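Local coordinates for peptide ABC transporter, peptide-binding protein (Thermus thermophilus, PDB 2D5W), which binds oligopeptides, here holding a pentapeptide, and probably delivers them to an ABC transporter for uptake across the membrane, at residues 7-12 and 248-253; 30-35 and 269-274; 516-521 and 529-534. One frame throughout, in Å; residues are numbered along the deposited sequence.

Interaction 1: 7-12 and 248-253; sequences SLVIGA and VYRFIQ
L8, I10 and A12 meet V248, R250 and I252 through five backbone hydrogen bonds, whose alternation establishes a parallel pairing: V248 N donates to L8 O, I10 N to V248 O (2.8 Å), R250 N to I10 O, A12 N to R250 O, and I252 N to A12 O (3.0 Å). Three CA-H...O contacts add to the ladder, such as V9 CA to V248 O at 3.3 Å. The local strand axes approach to 4.6 Å at 28°, as neighbours in a five-stranded mixed sheet of the solute-binding-protein fold; 7-12 pairs on its other edge with 269-270. Apolar contacts divide between the two faces. On the face covered by helix 31-40, I10 and Y249 lie side by side: I10 CG2 makes a CH-pi contact over the ring of Y249, 4.0 Å from the centroid and 25° off the normal, while I10 CD1 reaches Y249 CE2 at 3.6 Å. The Y249 hydroxyl points on to E35. A12 CB sits at the edge of that ring and also 3.9 Å from F251 CD1. On the face of V9, V248 and R250, V9 CG1, anti to the backbone N (chi1 176°), touches R250 CD at 3.7 Å; R250 NH2 bonds to S266 OG.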
loop_
_atom_site.group_PDB
_atom_site.type_symbol
_atom_site.label_atom_id
_atom_site.label_comp_id
_atom_site.label_asym_id
_atom_site.label_seq_id
_atom_site.Cartn_x
_atom_site.Cartn_y
_atom_site.Cartn_z
ATOM N N SER A 7 -16.405 -12.140 19.861
ATOM C CA SER A 7 -16.051 -11.010 19.013
ATOM C C SER A 7 -14.541 -10.827 18.917
ATOM O O SER A 7 -13.775 -11.451 19.656
ATOM C CB SER A 7 -16.680 -9.727 19.555
ATOM O OG SER A 7 -16.186 -9.430 20.851
ATOM N N LEU A 8 -14.131 -9.955 18.003
ATOM C CA LEU A 8 -12.723 -9.657 17.765
ATOM C C LEU A 8 -12.498 -8.152 17.643
ATOM O O LEU A 8 -12.985 -7.522 16.701
ATOM C CB LEU A 8 -12.263 -10.342 16.476
ATOM C CG LEU A 8 -10.876 -9.983 15.935
ATOM C CD1 LEU A 8 -9.806 -10.370 16.940
ATOM C CD2 LEU A 8 -10.649 -10.691 14.612
ATOM N N VAL A 9 -11.770 -7.577 18.596
ATOM C CA VAL A 9 -11.473 -6.149 18.575
ATOM C C VAL A 9 -10.030 -5.974 18.114
ATOM O O VAL A 9 -9.097 -6.495 18.735
ATOM C CB VAL A 9 -11.650 -5.515 19.975
ATOM C CG1 VAL A 9 -11.238 -4.048 19.945
ATOM C CG2 VAL A 9 -13.099 -5.646 20.423
ATOM N N ILE A 10 -9.862 -5.246 17.016
ATOM C CA ILE A 10 -8.552 -4.998 16.427
ATOM C C ILE A 10 -8.173 -3.530 16.566
ATOM O O ILE A 10 -8.957 -2.644 16.226
ATOM C CB ILE A 10 -8.556 -5.385 14.931
ATOM C CG1 ILE A 10 -8.927 -6.863 14.783
ATOM C CG2 ILE A 10 -7.200 -5.102 14.311
ATOM C CD1 ILE A 10 -9.189 -7.299 13.353
ATOM N N GLY A 11 -6.969 -3.276 17.070
ATOM C CA GLY A 11 -6.510 -1.911 17.240
ATOM C C GLY A 11 -5.644 -1.432 16.091
ATOM O O GLY A 11 -4.747 -2.148 15.636
ATOM N N ALA A 12 -5.908 -0.212 15.631
ATOM C CA ALA A 12 -5.159 0.388 14.530
ATOM C C ALA A 12 -4.865 1.854 14.836
ATOM O O ALA A 12 -5.608 2.502 15.573
ATOM C CB ALA A 12 -5.960 0.274 13.233
ATOM N N VAL A 248 -14.507 -5.598 15.276
ATOM C CA VAL A 248 -14.506 -4.156 15.431
ATOM C C VAL A 248 -13.093 -3.603 15.382
ATOM O O VAL A 248 -12.216 -4.046 16.129
ATOM C CB VAL A 248 -15.128 -3.727 16.783
ATOM C CG1 VAL A 248 -15.041 -2.212 16.946
ATOM C CG2 VAL A 248 -16.571 -4.188 16.864
ATOM N N TYR A 249 -12.870 -2.659 14.476
ATOM C CA TYR A 249 -11.583 -1.986 14.380
ATOM C C TYR A 249 -11.724 -0.711 15.200
ATOM O O TYR A 249 -12.670 0.055 15.004
ATOM C CB TYR A 249 -11.265 -1.614 12.933
ATOM C CG TYR A 249 -10.392 -2.609 12.211
ATOM C CD1 TYR A 249 -9.027 -2.368 12.032
ATOM C CD2 TYR A 249 -10.925 -3.794 11.705
ATOM C CE1 TYR A 249 -8.219 -3.278 11.364
ATOM C CE2 TYR A 249 -10.124 -4.710 11.038
ATOM C CZ TYR A 249 -8.776 -4.450 10.870
ATOM O OH TYR A 249 -7.997 -5.365 10.202
ATOM N N ARG A 250 -10.805 -0.505 16.136
ATOM C CA ARG A 250 -10.786 0.689 16.973
ATOM C C ARG A 250 -9.594 1.515 16.518
ATOM O O ARG A 250 -8.481 1.002 16.406
ATOM C CB ARG A 250 -10.629 0.320 18.448
ATOM C CG ARG A 250 -11.911 -0.145 19.112
ATOM C CD ARG A 250 -11.676 -0.423 20.586
ATOM N NE ARG A 250 -11.124 0.736 21.281
ATOM C CZ ARG A 250 -10.640 0.703 22.520
ATOM N NH1 ARG A 250 -10.155 1.805 23.076
ATOM N NH2 ARG A 250 -10.636 -0.436 23.199
ATOM N N PHE A 251 -9.835 2.796 16.255
ATOM C CA PHE A 251 -8.794 3.694 15.777
ATOM C C PHE A 251 -8.305 4.665 16.833
ATOM O O PHE A 251 -9.087 5.420 17.410
ATOM C CB PHE A 251 -9.315 4.468 14.566
ATOM C CG PHE A 251 -9.820 3.580 13.471
ATOM C CD1 PHE A 251 -8.939 2.772 12.761
ATOM C CD2 PHE A 251 -11.179 3.500 13.187
ATOM C CE1 PHE A 251 -9.400 1.895 11.789
ATOM C CE2 PHE A 251 -11.651 2.620 12.211
ATOM C CZ PHE A 251 -10.757 1.818 11.515
ATOM N N ILE A 252 -6.999 4.632 17.079
ATOM C CA ILE A 252 -6.355 5.524 18.040
ATOM C C ILE A 252 -5.133 6.067 17.301
ATOM O O ILE A 252 -4.136 5.365 17.124
ATOM C CB ILE A 252 -5.951 4.764 19.325
ATOM C CG1 ILE A 252 -7.201 4.149 19.971
ATOM C CG2 ILE A 252 -5.274 5.720 20.305
ATOM C CD1 ILE A 252 -6.920 3.316 21.211
ATOM N N GLN A 253 -5.228 7.321 16.863
ATOM C CA GLN A 253 -4.187 7.965 16.063
ATOM C C GLN A 253 -2.806 8.100 16.685
ATOM O O GLN A 253 -1.794 7.929 15.998
ATOM C CB GLN A 253 -4.663 9.347 15.612
ATOM C CG GLN A 253 -3.805 9.956 14.513
ATOM C CD GLN A 253 -4.188 11.385 14.192
ATOM O OE1 GLN A 253 -5.349 11.775 14.318
ATOM N NE2 GLN A 253 -3.213 12.171 13.758
#

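Interaction 2: 30-35 and 269-274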
loop_
_atom_site.group_PDB
_atom_site.type_symbol
_atom_site.label_atom_id
_atom_site.label_comp_id
_atom_site.label_asym_id
_atom_site.label_seq_id
_atom_site.Cartn_x
_atom_site.Cartn_y
_atom_site.Cartn_z
ATOM N N GLN A 30 -4.667 3.367 1.152
ATOM C CA GLN A 30 -4.108 3.133 2.481
ATOM C C GLN A 30 -4.036 1.651 2.804
ATOM O O GLN A 30 -4.974 0.897 2.530
ATOM C CB GLN A 30 -4.987 3.775 3.550
ATOM C CG GLN A 30 -4.931 5.277 3.649
ATOM C CD GLN A 30 -6.114 5.802 4.429
ATOM O OE1 GLN A 30 -7.239 5.822 3.928
ATOM N NE2 GLN A 30 -5.877 6.205 5.670
ATOM N N ALA A 31 -2.933 1.238 3.412
ATOM C CA ALA A 31 -2.776 -0.147 3.814
ATOM C C ALA A 31 -3.889 -0.543 4.789
ATOM O O ALA A 31 -4.416 -1.651 4.711
ATOM C CB ALA A 31 -1.411 -0.353 4.468
ATOM N N ILE A 32 -4.266 0.356 5.697
ATOM C CA ILE A 32 -5.305 0.010 6.663
ATOM C C ILE A 32 -6.639 -0.254 5.967
ATOM O O ILE A 32 -7.392 -1.144 6.372
ATOM C CB ILE A 32 -5.462 1.106 7.777
ATOM C CG1 ILE A 32 -6.512 0.663 8.806
ATOM C CG2 ILE A 32 -5.847 2.447 7.171
ATOM C CD1 ILE A 32 -6.193 -0.639 9.514
ATOM N N LYS A 33 -6.925 0.503 4.913
ATOM C CA LYS A 33 -8.159 0.317 4.155
ATOM C C LYS A 33 -8.175 -1.075 3.507
ATOM O O LYS A 33 -9.169 -1.795 3.581
ATOM C CB LYS A 33 -8.265 1.416 3.094
ATOM C CG LYS A 33 -9.457 1.318 2.150
ATOM C CD LYS A 33 -9.513 2.572 1.283
ATOM C CE LYS A 33 -10.551 2.492 0.179
ATOM N NZ LYS A 33 -10.014 1.842 -1.049
ATOM N N SER A 34 -7.067 -1.462 2.886
ATOM C CA SER A 34 -6.988 -2.770 2.254
ATOM C C SER A 34 -7.095 -3.909 3.261
ATOM O O SER A 34 -7.737 -4.922 2.994
ATOM C CB SER A 34 -5.688 -2.897 1.466
ATOM O OG SER A 34 -5.784 -2.199 0.238
ATOM N N GLU A 35 -6.468 -3.753 4.419
ATOM C CA GLU A 35 -6.525 -4.799 5.434
ATOM C C GLU A 35 -7.960 -5.018 5.904
ATOM O O GLU A 35 -8.442 -6.148 5.956
ATOM C CB GLU A 35 -5.652 -4.428 6.627
ATOM C CG GLU A 35 -5.558 -5.529 7.665
ATOM C CD GLU A 35 -4.851 -5.067 8.917
ATOM O OE1 GLU A 35 -5.528 -4.532 9.818
ATOM O OE2 GLU A 35 -3.617 -5.225 8.991
ATOM N N ALA A 269 -6.375 -8.009 19.237
ATOM C CA ALA A 269 -5.253 -8.143 18.320
ATOM C C ALA A 269 -4.954 -6.808 17.672
ATOM O O ALA A 269 -5.812 -5.932 17.621
ATOM C CB ALA A 269 -5.581 -9.173 17.240
ATOM N N THR A 270 -3.735 -6.651 17.174
ATOM C CA THR A 270 -3.377 -5.410 16.514
ATOM C C THR A 270 -3.292 -5.587 15.004
ATOM O O THR A 270 -3.027 -6.674 14.486
ATOM C CB THR A 270 -2.048 -4.843 17.043
ATOM O OG1 THR A 270 -1.029 -5.844 16.959
ATOM C CG2 THR A 270 -2.205 -4.385 18.490
ATOM N N SER A 271 -3.553 -4.486 14.313
ATOM C CA SER A 271 -3.532 -4.399 12.862
ATOM C C SER A 271 -2.092 -4.317 12.365
ATOM O O SER A 271 -1.162 -4.127 13.151
ATOM C CB SER A 271 -4.290 -3.126 12.456
ATOM O OG SER A 271 -4.083 -2.756 11.101
ATOM N N SER A 272 -1.907 -4.463 11.056
ATOM C CA SER A 272 -0.584 -4.319 10.469
ATOM C C SER A 272 -0.247 -2.821 10.513
ATOM O O SER A 272 0.900 -2.431 10.311
ATOM C CB SER A 272 -0.568 -4.815 9.019
ATOM O OG SER A 272 -1.375 -4.005 8.179
ATOM N N VAL A 273 -1.260 -1.990 10.762
ATOM C CA VAL A 273 -1.068 -0.543 10.868
ATOM C C VAL A 273 -1.475 -0.157 12.289
ATOM O O VAL A 273 -2.595 0.297 12.544
ATOM C CB VAL A 273 -1.929 0.230 9.842
ATOM C CG1 VAL A 273 -1.592 1.711 9.898
ATOM C CG2 VAL A 273 -1.682 -0.313 8.443
ATOM N N SER A 274 -0.547 -0.348 13.217
ATOM C CA SER A 274 -0.816 -0.072 14.618
ATOM C C SER A 274 0.403 0.468 15.351
ATOM O O SER A 274 0.711 1.653 15.251
ATOM C CB SER A 274 -1.342 -1.346 15.299
ATOM O OG SER A 274 -0.460 -2.442 15.116
#
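E35 on helix 31-40 spreads its carboxylate across S271 and S272, where the chain leaves strand 269-270 through an ST turn. S271 OG donates to E35 OE1 at 2.6 Å, from the syn side but 28° out of the carboxylate plane. E35 OE2 takes two donors: S272 N, at 2.8 Å, meets the syn lone pair of OE2, whereas S272 OG, at 2.7 Å, comes from above the plane. OE1 also shares a hydrogen bond with Y249 OH, so four hydrogen bonds hold this buried carboxylate, which would be likely to favour its charged form. CG of E35 stands anti to the backbone N (chi1 -175°), and the chain runs on extended toward the serines. An alanine here would remove the carboxylate and probably leave S271 OG, S272 N, S272 OG and Y249 OH without this partner, the turn then being held to the helix mainly by the packing of V273. Beside the polar group, V273 CG2 fits against the helix start, 4.0 Å from A31 CB and 4.1 Å from I32 CB. The bound peptide lies next to this contact: S272 O is hydrogen-bonded to a basic side chain of it, and A31, S34 and V273 pack on basic side-chain atoms. Further out, the turn holds its own shape through two bonds. V273 N donates to S271 OG at 2.9 Å, and S274 OG reaches S271 O at 2.7 Å, tilted 30° from the carbonyl plane.

Interaction 3: 516-521 and 529-534; sequences SQAVLE and QLFWRA
The phenyl ring of F531 meets A518 and V519 obliquely. A518 CB is the closer of the two, 3.5 Å from F531 CE2 and 3.6 Å from F531 CD2. V519 CG1 is a more distant neighbour, 4.4 Å from F531 CZ. The first torsion of F531 (chi1 -94°) lies well away from a staggered value. The second flat group is the amide of Q517, whose NE2 lies 3.7 Å from L530 CD1; the two side chains cross at about a right angle. L530 supplies the centre of the contact: its CB is 3.7 Å from A518 CB, and its CD1 is also 3.7 Å from A518 CA. The small methyl of A518 thus lets the two backbones come close, with A518 and L530 CA atoms 5.7 Å apart. These are two consecutive helices, 509-518 and 524-541, packed as a helical hairpin; L530 on L514 and A534 on F511 and T515 continue the packing away from the connection. A type I turn runs from A518 to E521, with E521 N donating to A518 O at 3.0 Å. At the far end of this turn E521 OE2 accepts from D523 N, just before the second helix, and E521 O accepts from R527 NH2, a bond that ties the turn to the first part of helix 524-541.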
loop_
_atom_site.group_PDB
_atom_site.type_symbol
_atom_site.label_atom_id
_atom_site.label_comp_id
_atom_site.label_asym_id
_atom_site.label_seq_id
_atom_site.Cartn_x
_atom_site.Cartn_y
_atom_site.Cartn_z
ATOM N N SER A 516 11.045 -2.220 -17.463
ATOM C CA SER A 516 10.029 -2.642 -18.421
ATOM C C SER A 516 10.406 -3.991 -19.020
ATOM O O SER A 516 9.540 -4.812 -19.308
ATOM C CB SER A 516 9.868 -1.608 -19.538
ATOM O OG SER A 516 9.339 -0.397 -19.028
ATOM N N GLN A 517 11.700 -4.226 -19.210
ATOM C CA GLN A 517 12.139 -5.501 -19.760
ATOM C C GLN A 517 12.101 -6.577 -18.679
ATOM O O GLN A 517 11.690 -7.710 -18.925
ATOM C CB GLN A 517 13.562 -5.401 -20.306
ATOM C CG GLN A 517 13.997 -6.666 -21.029
ATOM C CD GLN A 517 15.446 -6.635 -21.466
ATOM O OE1 GLN A 517 15.943 -5.617 -21.951
ATOM N NE2 GLN A 517 16.130 -7.761 -21.313
ATOM N N ALA A 518 12.528 -6.211 -17.476
ATOM C CA ALA A 518 12.575 -7.147 -16.364
ATOM C C ALA A 518 11.249 -7.825 -16.050
ATOM O O ALA A 518 11.224 -9.013 -15.750
ATOM C CB ALA A 518 13.102 -6.450 -15.118
ATOM N N VAL A 519 10.148 -7.080 -16.113
ATOM C CA VAL A 519 8.853 -7.672 -15.801
ATOM C C VAL A 519 8.412 -8.689 -16.846
ATOM O O VAL A 519 7.520 -9.497 -16.587
ATOM C CB VAL A 519 7.747 -6.597 -15.625
ATOM C CG1 VAL A 519 8.073 -5.713 -14.427
ATOM C CG2 VAL A 519 7.601 -5.767 -16.884
ATOM N N LEU A 520 9.041 -8.648 -18.019
ATOM C CA LEU A 520 8.741 -9.582 -19.102
ATOM C C LEU A 520 9.663 -10.794 -19.030
ATOM O O LEU A 520 9.511 -11.745 -19.802
ATOM C CB LEU A 520 8.942 -8.910 -20.459
ATOM C CG LEU A 520 8.048 -7.730 -20.836
ATOM C CD1 LEU A 520 8.606 -7.060 -22.081
ATOM C CD2 LEU A 520 6.623 -8.208 -21.072
ATOM N N GLU A 521 10.630 -10.752 -18.119
ATOM C CA GLU A 521 11.581 -11.848 -17.979
ATOM C C GLU A 521 11.063 -12.935 -17.056
ATOM O O GLU A 521 10.975 -12.742 -15.842
ATOM C CB GLU A 521 12.918 -11.328 -17.448
ATOM C CG GLU A 521 13.981 -12.408 -17.373
ATOM C CD GLU A 521 14.190 -13.093 -18.711
ATOM O OE1 GLU A 521 14.729 -12.440 -19.628
ATOM O OE2 GLU A 521 13.802 -14.276 -18.853
ATOM N N GLN A 529 18.978 -9.862 -12.428
ATOM C CA GLN A 529 20.093 -9.085 -12.971
ATOM C C GLN A 529 19.629 -7.711 -13.445
ATOM O O GLN A 529 20.281 -6.704 -13.183
ATOM C CB GLN A 529 20.752 -9.825 -14.142
ATOM C CG GLN A 529 21.264 -11.215 -13.804
ATOM C CD GLN A 529 21.962 -11.883 -14.976
ATOM O OE1 GLN A 529 21.523 -11.773 -16.123
ATOM N NE2 GLN A 529 23.046 -12.594 -14.691
ATOM N N LEU A 530 18.501 -7.673 -14.147
ATOM C CA LEU A 530 17.967 -6.416 -14.649
ATOM C C LEU A 530 17.524 -5.507 -13.507
ATOM O O LEU A 530 17.807 -4.310 -13.517
ATOM C CB LEU A 530 16.804 -6.689 -15.607
ATOM C CG LEU A 530 17.228 -7.393 -16.902
ATOM C CD1 LEU A 530 16.006 -7.896 -17.652
ATOM C CD2 LEU A 530 18.035 -6.436 -17.760
ATOM N N PHE A 531 16.833 -6.072 -12.521
ATOM C CA PHE A 531 16.392 -5.280 -11.379
ATOM C C PHE A 531 17.585 -4.772 -10.567
ATOM O O PHE A 531 17.523 -3.694 -9.975
ATOM C CB PHE A 531 15.459 -6.102 -10.489
ATOM C CG PHE A 531 14.000 -5.912 -10.801
ATOM C CD1 PHE A 531 13.328 -4.767 -10.378
ATOM C CD2 PHE A 531 13.297 -6.874 -11.520
ATOM C CE1 PHE A 531 11.976 -4.585 -10.665
ATOM C CE2 PHE A 531 11.942 -6.701 -11.812
ATOM C CZ PHE A 531 11.283 -5.554 -11.383
ATOM N N TRP A 532 18.671 -5.543 -10.537
ATOM C CA TRP A 532 19.856 -5.120 -9.799
ATOM C C TRP A 532 20.478 -3.907 -10.474
ATOM O O TRP A 532 20.906 -2.967 -9.804
ATOM C CB TRP A 532 20.865 -6.270 -9.701
ATOM C CG TRP A 532 20.609 -7.164 -8.521
ATOM C CD1 TRP A 532 19.398 -7.432 -7.942
ATOM C CD2 TRP A 532 21.583 -7.900 -7.772
ATOM N NE1 TRP A 532 19.560 -8.283 -6.876
ATOM C CE2 TRP A 532 20.890 -8.588 -6.751
ATOM C CE3 TRP A 532 22.975 -8.044 -7.862
ATOM C CZ2 TRP A 532 21.542 -9.410 -5.825
ATOM C CZ3 TRP A 532 23.623 -8.861 -6.938
ATOM C CH2 TRP A 532 22.905 -9.533 -5.934
ATOM N N ARG A 533 20.511 -3.914 -11.802
ATOM C CA ARG A 533 21.066 -2.787 -12.538
ATOM C C ARG A 533 20.175 -1.566 -12.321
ATOM O O ARG A 533 20.667 -0.452 -12.157
ATOM C CB ARG A 533 21.172 -3.121 -14.030
ATOM C CG ARG A 533 21.781 -4.494 -14.307
ATOM C CD ARG A 533 22.954 -4.790 -13.380
ATOM N NE ARG A 533 23.178 -6.225 -13.223
ATOM C CZ ARG A 533 23.985 -6.758 -12.311
ATOM N NH1 ARG A 533 24.130 -8.076 -12.240
ATOM N NH2 ARG A 533 24.645 -5.978 -11.465
ATOM N N ALA A 534 18.861 -1.778 -12.307
ATOM C CA ALA A 534 17.928 -0.680 -12.086
ATOM C C ALA A 534 18.146 -0.069 -10.700
ATOM O O ALA A 534 18.093 1.152 -10.536
ATOM C CB ALA A 534 16.490 -1.172 -12.224
#

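Overall arrangement
From the N terminus, strand 7-12 opens interaction 1 and helix 31-40, next among the regular elements, opens interaction 2. Interaction 1 closes first, at 248-253, after 235 intervening residues; interaction 2 closes at 269-274, so the two loops cross. Their centres lie 10 Å apart and they touch, G11 O with S271 N at 2.9 Å among other pairs. Together they tie the helix to the sheet containing strands 246-251, 7-12 and 269-270, beside the bound peptide. Interaction 3 follows in series and closes a short span of seven intervening residues, most of them already in the second helix. Its centre is 40 Å from that of interaction 1, on the opposite side of the chain's centre.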